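Side-chain contacts in putative serine phosphatase (Pseudomonas aeruginosa, PDB 6K4E), which probably dephosphorylates phosphothreonine or phosphoserine residues as a magnesium-dependent PP2C-type phosphatase, in a signalling pathway that controls biofilm formation: residues H287-R290 with D291-I295; S236-G239 with F240-A244; A278-A281 with E282-E286; L58-A61 with S62-Q65. One frame throughout, in Å; residues are numbered along the deposited sequence.

Contact 1 (H287-R290 with D291-I295). With MG (magnesium ion), chain F.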
loop_
_atom_site.group_PDB
_atom_site.type_symbol
_atom_site.label_atom_id
_atom_site.label_comp_id
_atom_site.label_asym_id
_atom_site.label_seq_id
_atom_site.Cartn_x
_atom_site.Cartn_y
_atom_site.Cartn_z
ATOM N N HIS B 287 8.073 0.442 30.818
ATOM C CA HIS B 287 7.751 1.458 29.807
ATOM C C HIS B 287 7.086 0.860 28.577
ATOM O O HIS B 287 7.581 -0.138 28.044
ATOM C CB HIS B 287 8.995 2.225 29.357
ATOM C CG HIS B 287 9.499 3.187 30.371
ATOM N ND1 HIS B 287 10.286 2.770 31.429
ATOM C CD2 HIS B 287 9.309 4.520 30.463
ATOM C CE1 HIS B 287 10.562 3.862 32.120
ATOM N NE2 HIS B 287 10.003 4.939 31.572
ATOM N N PRO B 288 6.003 1.480 28.063
ATOM C CA PRO B 288 5.402 0.970 26.818
ATOM C C PRO B 288 6.372 1.136 25.654
ATOM O O PRO B 288 7.322 1.931 25.753
ATOM C CB PRO B 288 4.172 1.875 26.623
ATOM C CG PRO B 288 4.524 3.142 27.335
ATOM C CD PRO B 288 5.293 2.685 28.548
ATOM N N GLN B 289 6.162 0.359 24.571
ATOM C CA GLN B 289 6.970 0.482 23.362
ATOM C C GLN B 289 6.568 1.831 22.754
ATOM O O GLN B 289 5.384 2.129 22.598
ATOM C CB GLN B 289 6.714 -0.678 22.393
ATOM C CG GLN B 289 7.753 -0.762 21.276
ATOM C CD GLN B 289 7.487 -1.885 20.323
ATOM O OE1 GLN B 289 6.924 -2.902 20.684
ATOM N NE2 GLN B 289 7.891 -1.735 19.080
ATOM N N ARG B 290 7.559 2.672 22.530
ATOM C CA ARG B 290 7.405 4.049 22.063
ATOM C C ARG B 290 7.168 4.156 20.551
ATOM O O ARG B 290 6.440 5.038 20.115
ATOM C CB ARG B 290 8.669 4.840 22.506
ATOM C CG ARG B 290 8.508 6.323 22.475
ATOM C CD ARG B 290 9.352 7.003 23.516
ATOM N NE ARG B 290 8.719 8.274 23.816
ATOM C CZ ARG B 290 9.069 9.083 24.804
ATOM N NH1 ARG B 290 10.074 8.766 25.609
ATOM N NH2 ARG B 290 8.416 10.221 24.998
ATOM N N ASP B 291 7.805 3.266 19.755
ATOM C CA ASP B 291 7.746 3.296 18.293
ATOM C C ASP B 291 8.002 1.894 17.719
ATOM O O ASP B 291 8.328 0.959 18.461
ATOM C CB ASP B 291 8.811 4.303 17.764
ATOM C CG ASP B 291 8.696 4.664 16.295
ATOM O OD1 ASP B 291 7.637 4.378 15.690
ATOM O OD2 ASP B 291 9.654 5.247 15.753
ATOM N N ASP B 292 7.770 1.736 16.410
ATOM C CA ASP B 292 8.043 0.500 15.695
ATOM C C ASP B 292 9.553 0.270 15.758
ATOM O O ASP B 292 10.340 1.220 15.606
ATOM C CB ASP B 292 7.607 0.643 14.230
ATOM C CG ASP B 292 6.141 0.887 14.065
ATOM O OD1 ASP B 292 5.364 0.199 14.716
ATOM O OD2 ASP B 292 5.773 1.764 13.262
ATOM N N ILE B 293 9.953 -0.966 16.019
ATOM C CA ILE B 293 11.360 -1.339 16.103
ATOM C C ILE B 293 11.739 -2.238 14.904
ATOM O O ILE B 293 10.969 -3.113 14.516
ATOM C CB ILE B 293 11.679 -1.988 17.496
ATOM C CG1 ILE B 293 11.504 -0.951 18.633
ATOM C CG2 ILE B 293 13.082 -2.625 17.541
ATOM C CD1 ILE B 293 11.303 -1.493 20.028
ATOM N N THR B 294 12.908 -1.970 14.297
ATOM C CA THR B 294 13.498 -2.758 13.219
ATOM C C THR B 294 14.985 -2.655 13.304
ATOM O O THR B 294 15.520 -1.558 13.403
ATOM C CB THR B 294 13.067 -2.338 11.794
ATOM O OG1 THR B 294 11.670 -2.105 11.795
ATOM C CG2 THR B 294 13.395 -3.440 10.730
ATOM N N ILE B 295 15.645 -3.821 13.283
ATOM C CA ILE B 295 17.084 -3.938 13.176
ATOM C C ILE B 295 17.341 -5.046 12.160
ATOM O O ILE B 295 16.978 -6.185 12.396
ATOM C CB ILE B 295 17.870 -4.171 14.503
ATOM C CG1 ILE B 295 17.605 -3.069 15.526
ATOM C CG2 ILE B 295 19.387 -4.333 14.214
ATOM C CD1 ILE B 295 18.523 -3.202 16.798
HETATM MG MG MG F . 10.155 5.410 13.878
HETATM O O HOH W 1 8.091 5.441 13.448
HETATM O O HOH W 2 10.605 3.182 13.749
HETATM O O HOH W 3 9.884 7.449 13.698
#
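Gln289 reaches past Arg290 to grip the carbonyl oxygen of Asp291, and the same side chain lies against Ile293. From CB the chain runs almost straight: CG stands opposite the backbone N (chi1 -167°) and the next bond is fully extended (chi2 -179°), which carries the amide along the backbone that follows. Gln289 CG already sits 3.3 Å from Asp291 O and 3.8 Å from Ile293 CD1, and CD continues over the same two atoms. At the tip, Gln289 NE2 donates to Asp291 O at 2.8 Å with a moderately bent N-H...O angle of 151°; the donor is tilted out of the carbonyl plane rather than lying in it. The side chains of Gln289 and Ile293 cross obliquely, with Gln289 NE2 3.5 Å from Ile293 CD1, so one amide nitrogen meets both a polar and an apolar partner.

The carboxylate of Asp291 leaves the backbone in a different direction from the carbonyl that Gln289 holds. Asp291 OD2 binds magnesium at 1.9 Å, completing with Asp112 and Asp238 the protein ligands of this ion. Asp291 OD1 receives a hydrogen bond from a metal-bound water at 2.5 Å and a weak one from Asp292 N, so both oxygens are engaged and the carboxylate's rotation is constrained. Another metal-bound water donates to Asp292 O at 2.7 Å.

The segment leaves the loop after helix 269-284 and enters strand 293-300. There Gln289 NE2 also donates to Lys87 O at the end of strand 82-87, and Ile293 packs on Leu85 of that neighbouring strand.

Contact 2 (S236-G239 with F240-A244). With MG (magnesium ion), chain H; MG (magnesium ion), chain F.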
loop_
_atom_site.group_PDB
_atom_site.type_symbol
_atom_site.label_atom_id
_atom_site.label_comp_id
_atom_site.label_asym_id
_atom_site.label_seq_id
_atom_site.Cartn_x
_atom_site.Cartn_y
_atom_site.Cartn_z
ATOM N N SER B 236 19.289 0.030 11.481
ATOM C CA SER B 236 18.193 0.136 12.425
ATOM C C SER B 236 17.400 1.409 12.185
ATOM O O SER B 236 17.983 2.439 11.888
ATOM C CB SER B 236 18.731 0.138 13.858
ATOM O OG SER B 236 17.722 0.491 14.792
ATOM N N THR B 237 16.080 1.361 12.403
ATOM C CA THR B 237 15.240 2.572 12.368
ATOM C C THR B 237 15.420 3.258 13.720
ATOM O O THR B 237 16.075 2.697 14.608
ATOM C CB THR B 237 13.767 2.229 12.085
ATOM O OG1 THR B 237 13.302 1.306 13.079
ATOM C CG2 THR B 237 13.559 1.611 10.673
ATOM N N ASP B 238 14.842 4.471 13.906
ATOM C CA ASP B 238 15.001 5.166 15.177
ATOM C C ASP B 238 14.326 4.484 16.403
ATOM O O ASP B 238 14.646 4.833 17.523
ATOM C CB ASP B 238 14.522 6.633 15.037
ATOM C CG ASP B 238 13.070 6.793 14.662
ATOM O OD1 ASP B 238 12.335 5.765 14.654
ATOM O OD2 ASP B 238 12.654 7.942 14.378
ATOM N N GLY B 239 13.345 3.617 16.174
ATOM C CA GLY B 239 12.548 3.010 17.236
ATOM C C GLY B 239 13.283 2.399 18.413
ATOM O O GLY B 239 12.920 2.643 19.559
ATOM N N PHE B 240 14.290 1.560 18.144
ATOM C CA PHE B 240 15.108 0.895 19.166
ATOM C C PHE B 240 15.915 1.958 19.946
ATOM O O PHE B 240 16.023 1.872 21.176
ATOM C CB PHE B 240 16.079 -0.129 18.493
ATOM C CG PHE B 240 16.762 -1.093 19.446
ATOM C CD1 PHE B 240 17.851 -0.691 20.215
ATOM C CD2 PHE B 240 16.325 -2.415 19.562
ATOM C CE1 PHE B 240 18.473 -1.589 21.089
ATOM C CE2 PHE B 240 16.956 -3.305 20.437
ATOM C CZ PHE B 240 18.023 -2.891 21.190
ATOM N N LEU B 241 16.486 2.953 19.223
ATOM C CA LEU B 241 17.342 3.994 19.842
ATOM C C LEU B 241 16.499 4.999 20.588
ATOM O O LEU B 241 17.006 5.676 21.471
ATOM C CB LEU B 241 18.239 4.713 18.782
ATOM C CG LEU B 241 19.438 3.904 18.229
ATOM C CD1 LEU B 241 19.016 2.951 17.084
ATOM C CD2 LEU B 241 20.484 4.822 17.682
ATOM N N ASP B 242 15.223 5.087 20.260
ATOM C CA ASP B 242 14.298 6.009 20.923
ATOM C C ASP B 242 13.534 5.348 22.043
ATOM O O ASP B 242 12.823 6.036 22.765
ATOM C CB ASP B 242 13.330 6.650 19.899
ATOM C CG ASP B 242 13.982 7.623 18.925
ATOM O OD1 ASP B 242 15.174 7.979 19.138
ATOM O OD2 ASP B 242 13.297 8.050 17.978
ATOM N N GLN B 243 13.669 4.027 22.207
ATOM C CA GLN B 243 12.959 3.322 23.276
ATOM C C GLN B 243 13.273 3.896 24.645
ATOM O O GLN B 243 14.429 3.835 25.089
ATOM C CB GLN B 243 13.248 1.828 23.279
ATOM C CG GLN B 243 12.408 1.039 24.323
ATOM C CD GLN B 243 10.907 1.257 24.182
ATOM O OE1 GLN B 243 10.311 1.016 23.127
ATOM N NE2 GLN B 243 10.286 1.801 25.213
ATOM N N ALA B 244 12.232 4.438 25.312
ATOM C CA ALA B 244 12.327 4.983 26.648
ATOM C C ALA B 244 12.559 3.827 27.653
ATOM O O ALA B 244 12.107 2.713 27.419
ATOM C CB ALA B 244 11.041 5.714 26.974
HETATM MG MG MG H . 13.654 9.822 13.655
HETATM MG MG MG F . 10.155 5.410 13.878
HETATM O O HOH W 4 14.522 0.276 15.300
HETATM O O HOH W 5 13.976 9.902 16.243
HETATM O O HOH W 3 9.884 7.449 13.698
HETATM O O HOH W 6 10.518 2.572 20.845
HETATM O O HOH W 2 10.605 3.182 13.749
HETATM O O HOH W 1 8.091 5.441 13.448
HETATM O O HOH W 7 11.872 10.656 14.827
HETATM O O HOH W 8 11.886 10.209 12.169
#
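The carboxylates of Asp238 and Asp242, one helical turn apart, are inclined to each other with their planes 43° apart, and a single water joins them. That water donates to Asp238 OD2 at 3.0 Å and to Asp242 OD2 at 2.6 Å. Side chain meets side chain directly where Asp242 OD2 lies 3.5 Å from Asp238 CB, while the backbone closes the turn through Asp242 N donating to Asp238 O at 2.8 Å.

Asp238 CG is wedged between its own N and carbonyl carbon (chi1 61°), which turns the carboxylate out to the metals: Asp238 OD1 binds one magnesium at 2.3 Å and OD2 a second at 2.2 Å. Away from the metals, Leu241 CD1 comes within 3.6 Å of Ser236 OG, whose hydroxyl donates to Thr237 O, on a lone pair in the carbonyl plane. Phe240 leads off into the core and meets the ring of Phe252 edge to face.

Asp238 thus joins a core magnesium, shared with Asp112 and Asp291, to a further magnesium, consistent with the additional metal site of some PP2C phosphatases. The two cations probably offset the repulsion between the acidic groups, and Asp242 is linked to the metals indirectly, its water bonding to the ligand atom Asp238 OD2.

Contact 3 (A278-A281 with E282-E286)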
loop_
_atom_site.group_PDB
_atom_site.type_symbol
_atom_site.label_atom_id
_atom_site.label_comp_id
_atom_site.label_asym_id
_atom_site.label_seq_id
_atom_site.Cartn_x
_atom_site.Cartn_y
_atom_site.Cartn_z
ATOM N N ALA B 278 16.861 -9.045 24.511
ATOM C CA ALA B 278 16.978 -9.087 25.972
ATOM C C ALA B 278 17.549 -7.763 26.586
ATOM O O ALA B 278 17.129 -7.388 27.675
ATOM C CB ALA B 278 17.818 -10.280 26.404
ATOM N N THR B 279 18.452 -7.051 25.869
ATOM C CA THR B 279 19.040 -5.763 26.301
ATOM C C THR B 279 17.969 -4.660 26.324
ATOM O O THR B 279 17.939 -3.863 27.254
ATOM C CB THR B 279 20.284 -5.390 25.450
ATOM O OG1 THR B 279 21.293 -6.384 25.662
ATOM C CG2 THR B 279 20.859 -4.005 25.771
ATOM N N LEU B 280 17.084 -4.635 25.321
ATOM C CA LEU B 280 16.008 -3.648 25.265
ATOM C C LEU B 280 14.902 -3.980 26.267
ATOM O O LEU B 280 14.408 -3.069 26.949
ATOM C CB LEU B 280 15.432 -3.491 23.850
ATOM C CG LEU B 280 14.601 -2.200 23.646
ATOM C CD1 LEU B 280 15.470 -0.945 23.733
ATOM C CD2 LEU B 280 13.917 -2.227 22.346
ATOM N N ALA B 281 14.534 -5.274 26.378
ATOM C CA ALA B 281 13.498 -5.716 27.325
ATOM C C ALA B 281 13.888 -5.316 28.743
ATOM O O ALA B 281 13.068 -4.766 29.480
ATOM C CB ALA B 281 13.291 -7.212 27.222
ATOM N N GLU B 282 15.168 -5.486 29.077
ATOM C CA GLU B 282 15.733 -5.133 30.374
ATOM C C GLU B 282 15.700 -3.641 30.617
ATOM O O GLU B 282 15.232 -3.226 31.667
ATOM C CB GLU B 282 17.155 -5.709 30.534
ATOM C CG GLU B 282 17.877 -5.271 31.804
ATOM C CD GLU B 282 18.553 -6.313 32.671
ATOM O OE1 GLU B 282 19.313 -5.902 33.576
ATOM O OE2 GLU B 282 18.330 -7.527 32.472
ATOM N N TYR B 283 16.171 -2.838 29.626
ATOM C CA TYR B 283 16.229 -1.380 29.662
ATOM C C TYR B 283 14.847 -0.791 29.806
ATOM O O TYR B 283 14.613 -0.005 30.699
ATOM C CB TYR B 283 16.951 -0.832 28.413
ATOM C CG TYR B 283 17.172 0.664 28.479
ATOM C CD1 TYR B 283 18.113 1.214 29.351
ATOM C CD2 TYR B 283 16.413 1.536 27.700
ATOM C CE1 TYR B 283 18.284 2.593 29.455
ATOM C CE2 TYR B 283 16.583 2.920 27.789
ATOM C CZ TYR B 283 17.517 3.444 28.673
ATOM O OH TYR B 283 17.694 4.800 28.773
ATOM N N GLN B 284 13.935 -1.205 28.946
ATOM C CA GLN B 284 12.542 -0.773 28.870
ATOM C C GLN B 284 11.744 -0.993 30.157
ATOM O O GLN B 284 11.089 -0.064 30.621
ATOM C CB GLN B 284 11.892 -1.458 27.688
ATOM C CG GLN B 284 10.505 -0.961 27.344
ATOM C CD GLN B 284 9.957 -1.693 26.159
ATOM O OE1 GLN B 284 10.693 -2.228 25.328
ATOM N NE2 GLN B 284 8.646 -1.755 26.065
ATOM N N GLY B 285 11.835 -2.191 30.740
ATOM C CA GLY B 285 11.113 -2.521 31.962
ATOM C C GLY B 285 9.618 -2.393 31.771
ATOM O O GLY B 285 9.055 -2.991 30.857
ATOM N N GLU B 286 8.986 -1.543 32.575
ATOM C CA GLU B 286 7.548 -1.293 32.528
ATOM C C GLU B 286 7.123 -0.238 31.482
ATOM O O GLU B 286 5.927 -0.032 31.304
ATOM C CB GLU B 286 7.034 -0.900 33.930
ATOM C CG GLU B 286 6.104 -1.949 34.514
ATOM C CD GLU B 286 6.797 -3.146 35.122
ATOM O OE1 GLU B 286 6.819 -3.220 36.372
ATOM O OE2 GLU B 286 7.280 -4.026 34.369
HETATM O O HOH W 9 10.412 -4.621 29.364
#
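The C-terminal turns of helix 269-284 end at a glycine, with Gln284 and Gly285 bonded back to Leu280 and Ala281. Four backbone bonds in the i to i+4 pattern define them. Glu282 N donates to Ala278 O and Tyr283 N to Thr279 O, both at 3.1 Å; Gln284 N reaches Leu280 O at 2.8 Å, and Gly285 N reaches Ala281 O at 3.1 Å. The N-H...O angles, between 153° and 168°, show that the helix stays regular up to its end.

Side chains touch the preceding turn chiefly through their CB atoms. Gln284 CB rests 3.1 Å from Leu280 O, while farther out Gln284 OE1 approaches Leu280 CG at 4.3 Å, a loose contact. The glutamine chain is fully stretched beyond CG, and its NE2 bonds to His287 O in the loop that follows. Tyr283 CB lies 3.4 Å from Thr279 O; its ring leaves the helix to meet Phe252 edge to face, and its hydroxyl is hydrogen-bonded to Phe250 O.

Ala281 O takes a second donor, a water at 2.7 Å that also donates to Gly285 O. This water thus spans the point where the backbone leaves the helix. Gly285, the first residue off helical geometry, has a phi of 60°, a value favourable to glycine, and the whole is typical of a helix C-terminus ended by a glycine of positive phi at the C' position.

Contact 4 (L58-A61 with S62-Q65)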
loop_
_atom_site.group_PDB
_atom_site.type_symbol
_atom_site.label_atom_id
_atom_site.label_comp_id
_atom_site.label_asym_id
_atom_site.label_seq_id
_atom_site.Cartn_x
_atom_site.Cartn_y
_atom_site.Cartn_z
ATOM N N LEU B 58 -6.960 -6.180 12.584
ATOM C CA LEU B 58 -5.537 -5.818 12.590
ATOM C C LEU B 58 -4.622 -7.023 12.526
ATOM O O LEU B 58 -3.604 -6.952 11.850
ATOM C CB LEU B 58 -5.169 -4.931 13.783
ATOM C CG LEU B 58 -5.805 -3.544 13.792
ATOM C CD1 LEU B 58 -5.636 -2.879 15.125
ATOM C CD2 LEU B 58 -5.267 -2.661 12.702
ATOM N N ASP B 59 -4.985 -8.126 13.204
ATOM C CA ASP B 59 -4.241 -9.382 13.199
ATOM C C ASP B 59 -4.218 -9.932 11.791
ATOM O O ASP B 59 -3.176 -10.416 11.367
ATOM C CB ASP B 59 -4.867 -10.425 14.146
ATOM C CG ASP B 59 -4.548 -10.255 15.612
ATOM O OD1 ASP B 59 -3.477 -9.677 15.932
ATOM O OD2 ASP B 59 -5.351 -10.724 16.447
ATOM N N TYR B 60 -5.349 -9.868 11.067
ATOM C CA TYR B 60 -5.387 -10.296 9.683
ATOM C C TYR B 60 -4.562 -9.325 8.798
ATOM O O TYR B 60 -3.855 -9.775 7.895
ATOM C CB TYR B 60 -6.836 -10.470 9.182
ATOM C CG TYR B 60 -6.899 -10.945 7.742
ATOM C CD1 TYR B 60 -6.515 -12.239 7.394
ATOM C CD2 TYR B 60 -7.296 -10.088 6.721
ATOM C CE1 TYR B 60 -6.527 -12.665 6.064
ATOM C CE2 TYR B 60 -7.299 -10.500 5.386
ATOM C CZ TYR B 60 -6.917 -11.791 5.063
ATOM O OH TYR B 60 -6.928 -12.206 3.755
ATOM N N ALA B 61 -4.619 -8.015 9.093
ATOM C CA ALA B 61 -3.840 -7.006 8.363
ATOM C C ALA B 61 -2.323 -7.225 8.555
ATOM O O ALA B 61 -1.544 -6.879 7.666
ATOM C CB ALA B 61 -4.230 -5.603 8.809
ATOM N N SER B 62 -1.909 -7.861 9.679
ATOM C CA SER B 62 -0.495 -8.141 9.933
ATOM C C SER B 62 0.001 -9.287 9.072
ATOM O O SER B 62 1.183 -9.338 8.772
ATOM C CB SER B 62 -0.218 -8.367 11.414
ATOM O OG SER B 62 -0.773 -9.586 11.874
ATOM N N LEU B 63 -0.914 -10.136 8.581
ATOM C CA LEU B 63 -0.599 -11.236 7.663
ATOM C C LEU B 63 -0.253 -10.618 6.304
ATOM O O LEU B 63 0.684 -11.078 5.636
ATOM C CB LEU B 63 -1.794 -12.200 7.546
ATOM C CG LEU B 63 -1.895 -13.391 8.532
ATOM C CD1 LEU B 63 -3.297 -13.855 8.598
ATOM C CD2 LEU B 63 -1.059 -14.617 8.092
ATOM N N ILE B 64 -1.003 -9.559 5.901
ATOM C CA ILE B 64 -0.748 -8.845 4.648
ATOM C C ILE B 64 0.631 -8.174 4.747
ATOM O O ILE B 64 1.455 -8.355 3.856
ATOM C CB ILE B 64 -1.895 -7.848 4.263
ATOM C CG1 ILE B 64 -3.216 -8.608 3.949
ATOM C CG2 ILE B 64 -1.481 -6.972 3.058
ATOM C CD1 ILE B 64 -4.487 -7.797 3.974
ATOM N N GLN B 65 0.893 -7.436 5.839
ATOM C CA GLN B 65 2.186 -6.758 6.024
ATOM C C GLN B 65 3.376 -7.752 6.110
ATOM O O GLN B 65 4.425 -7.470 5.558
ATOM C CB GLN B 65 2.152 -5.782 7.203
ATOM C CG GLN B 65 3.446 -4.983 7.367
ATOM C CD GLN B 65 3.265 -3.776 8.233
ATOM O OE1 GLN B 65 2.904 -3.877 9.400
ATOM N NE2 GLN B 65 3.535 -2.607 7.687
#
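The ring of Tyr60 is met obliquely by two methyl groups from the next turn, Leu63 CD1 and Ile64 CD1, which approach diagonally opposite ring carbons. Tyr60 CD1 is 3.8 Å from Leu63 CD1, and Tyr60 CE2 is 4.1 Å from Ile64 CD1. The leucine side chain runs at about a right angle to the tyrosine, the isoleucine more slantwise. This is i to i+3 and i to i+4 packing along one face of helix 49-67, the face that meets the second subunit.

Tyr60 points its ring out from the helix because CG stands opposite the backbone N (chi1 -179°). Its hydroxyl is hydrogen-bonded to Ala168 N of the second subunit, and its side chain packs on Pro119 of that subunit. Leu63 and Ile64 both press on Leu167 of the second subunit, so the cluster built within the helix is also part of the dimer interface. The amide of Gln65 serves the chain's own fold, with NE2 donating to Gly93 O.

The helical bonding is uneven here. Tyr60 O accepts from Leu63 N at 3.0 Å and only weakly from Ile64 N at 3.5 Å, a local lean to the i to i+3 pattern, whereas Gln65 N returns to Ala61 O at 3.1 Å. Ser62 N divides itself between two weak bonds, to Leu58 O and Asp59 O. The serine hydroxyl reinforces the latter link: with chi1 at 70°, Ser62 OG swings back along the helix and donates to Asp59 O at 2.6 Å, tilted 28° from the carbonyl plane.

Contacts 1 and 2 share one magnesium and three of its waters, their centres about 6 Å apart; contact 2 is buried and contact 1 partly so, and carboxylate chemistry dominates both. Gln243 ties them together, with NE2 donating to Pro288 O and OE1 accepting from Arg290 N. Contact 3 lies at the surface on the helix whose chain leads into contact 1, and its bonding is mostly backbone. Even so, Leu280 reaches inward to pack on Phe240 of contact 2 and Ile293 of contact 1. Contact 4, also partly buried, stands apart, its nearest atoms about 7 Å from contact 1, and its Tyr60, Leu63 and Ile64 face the second subunit.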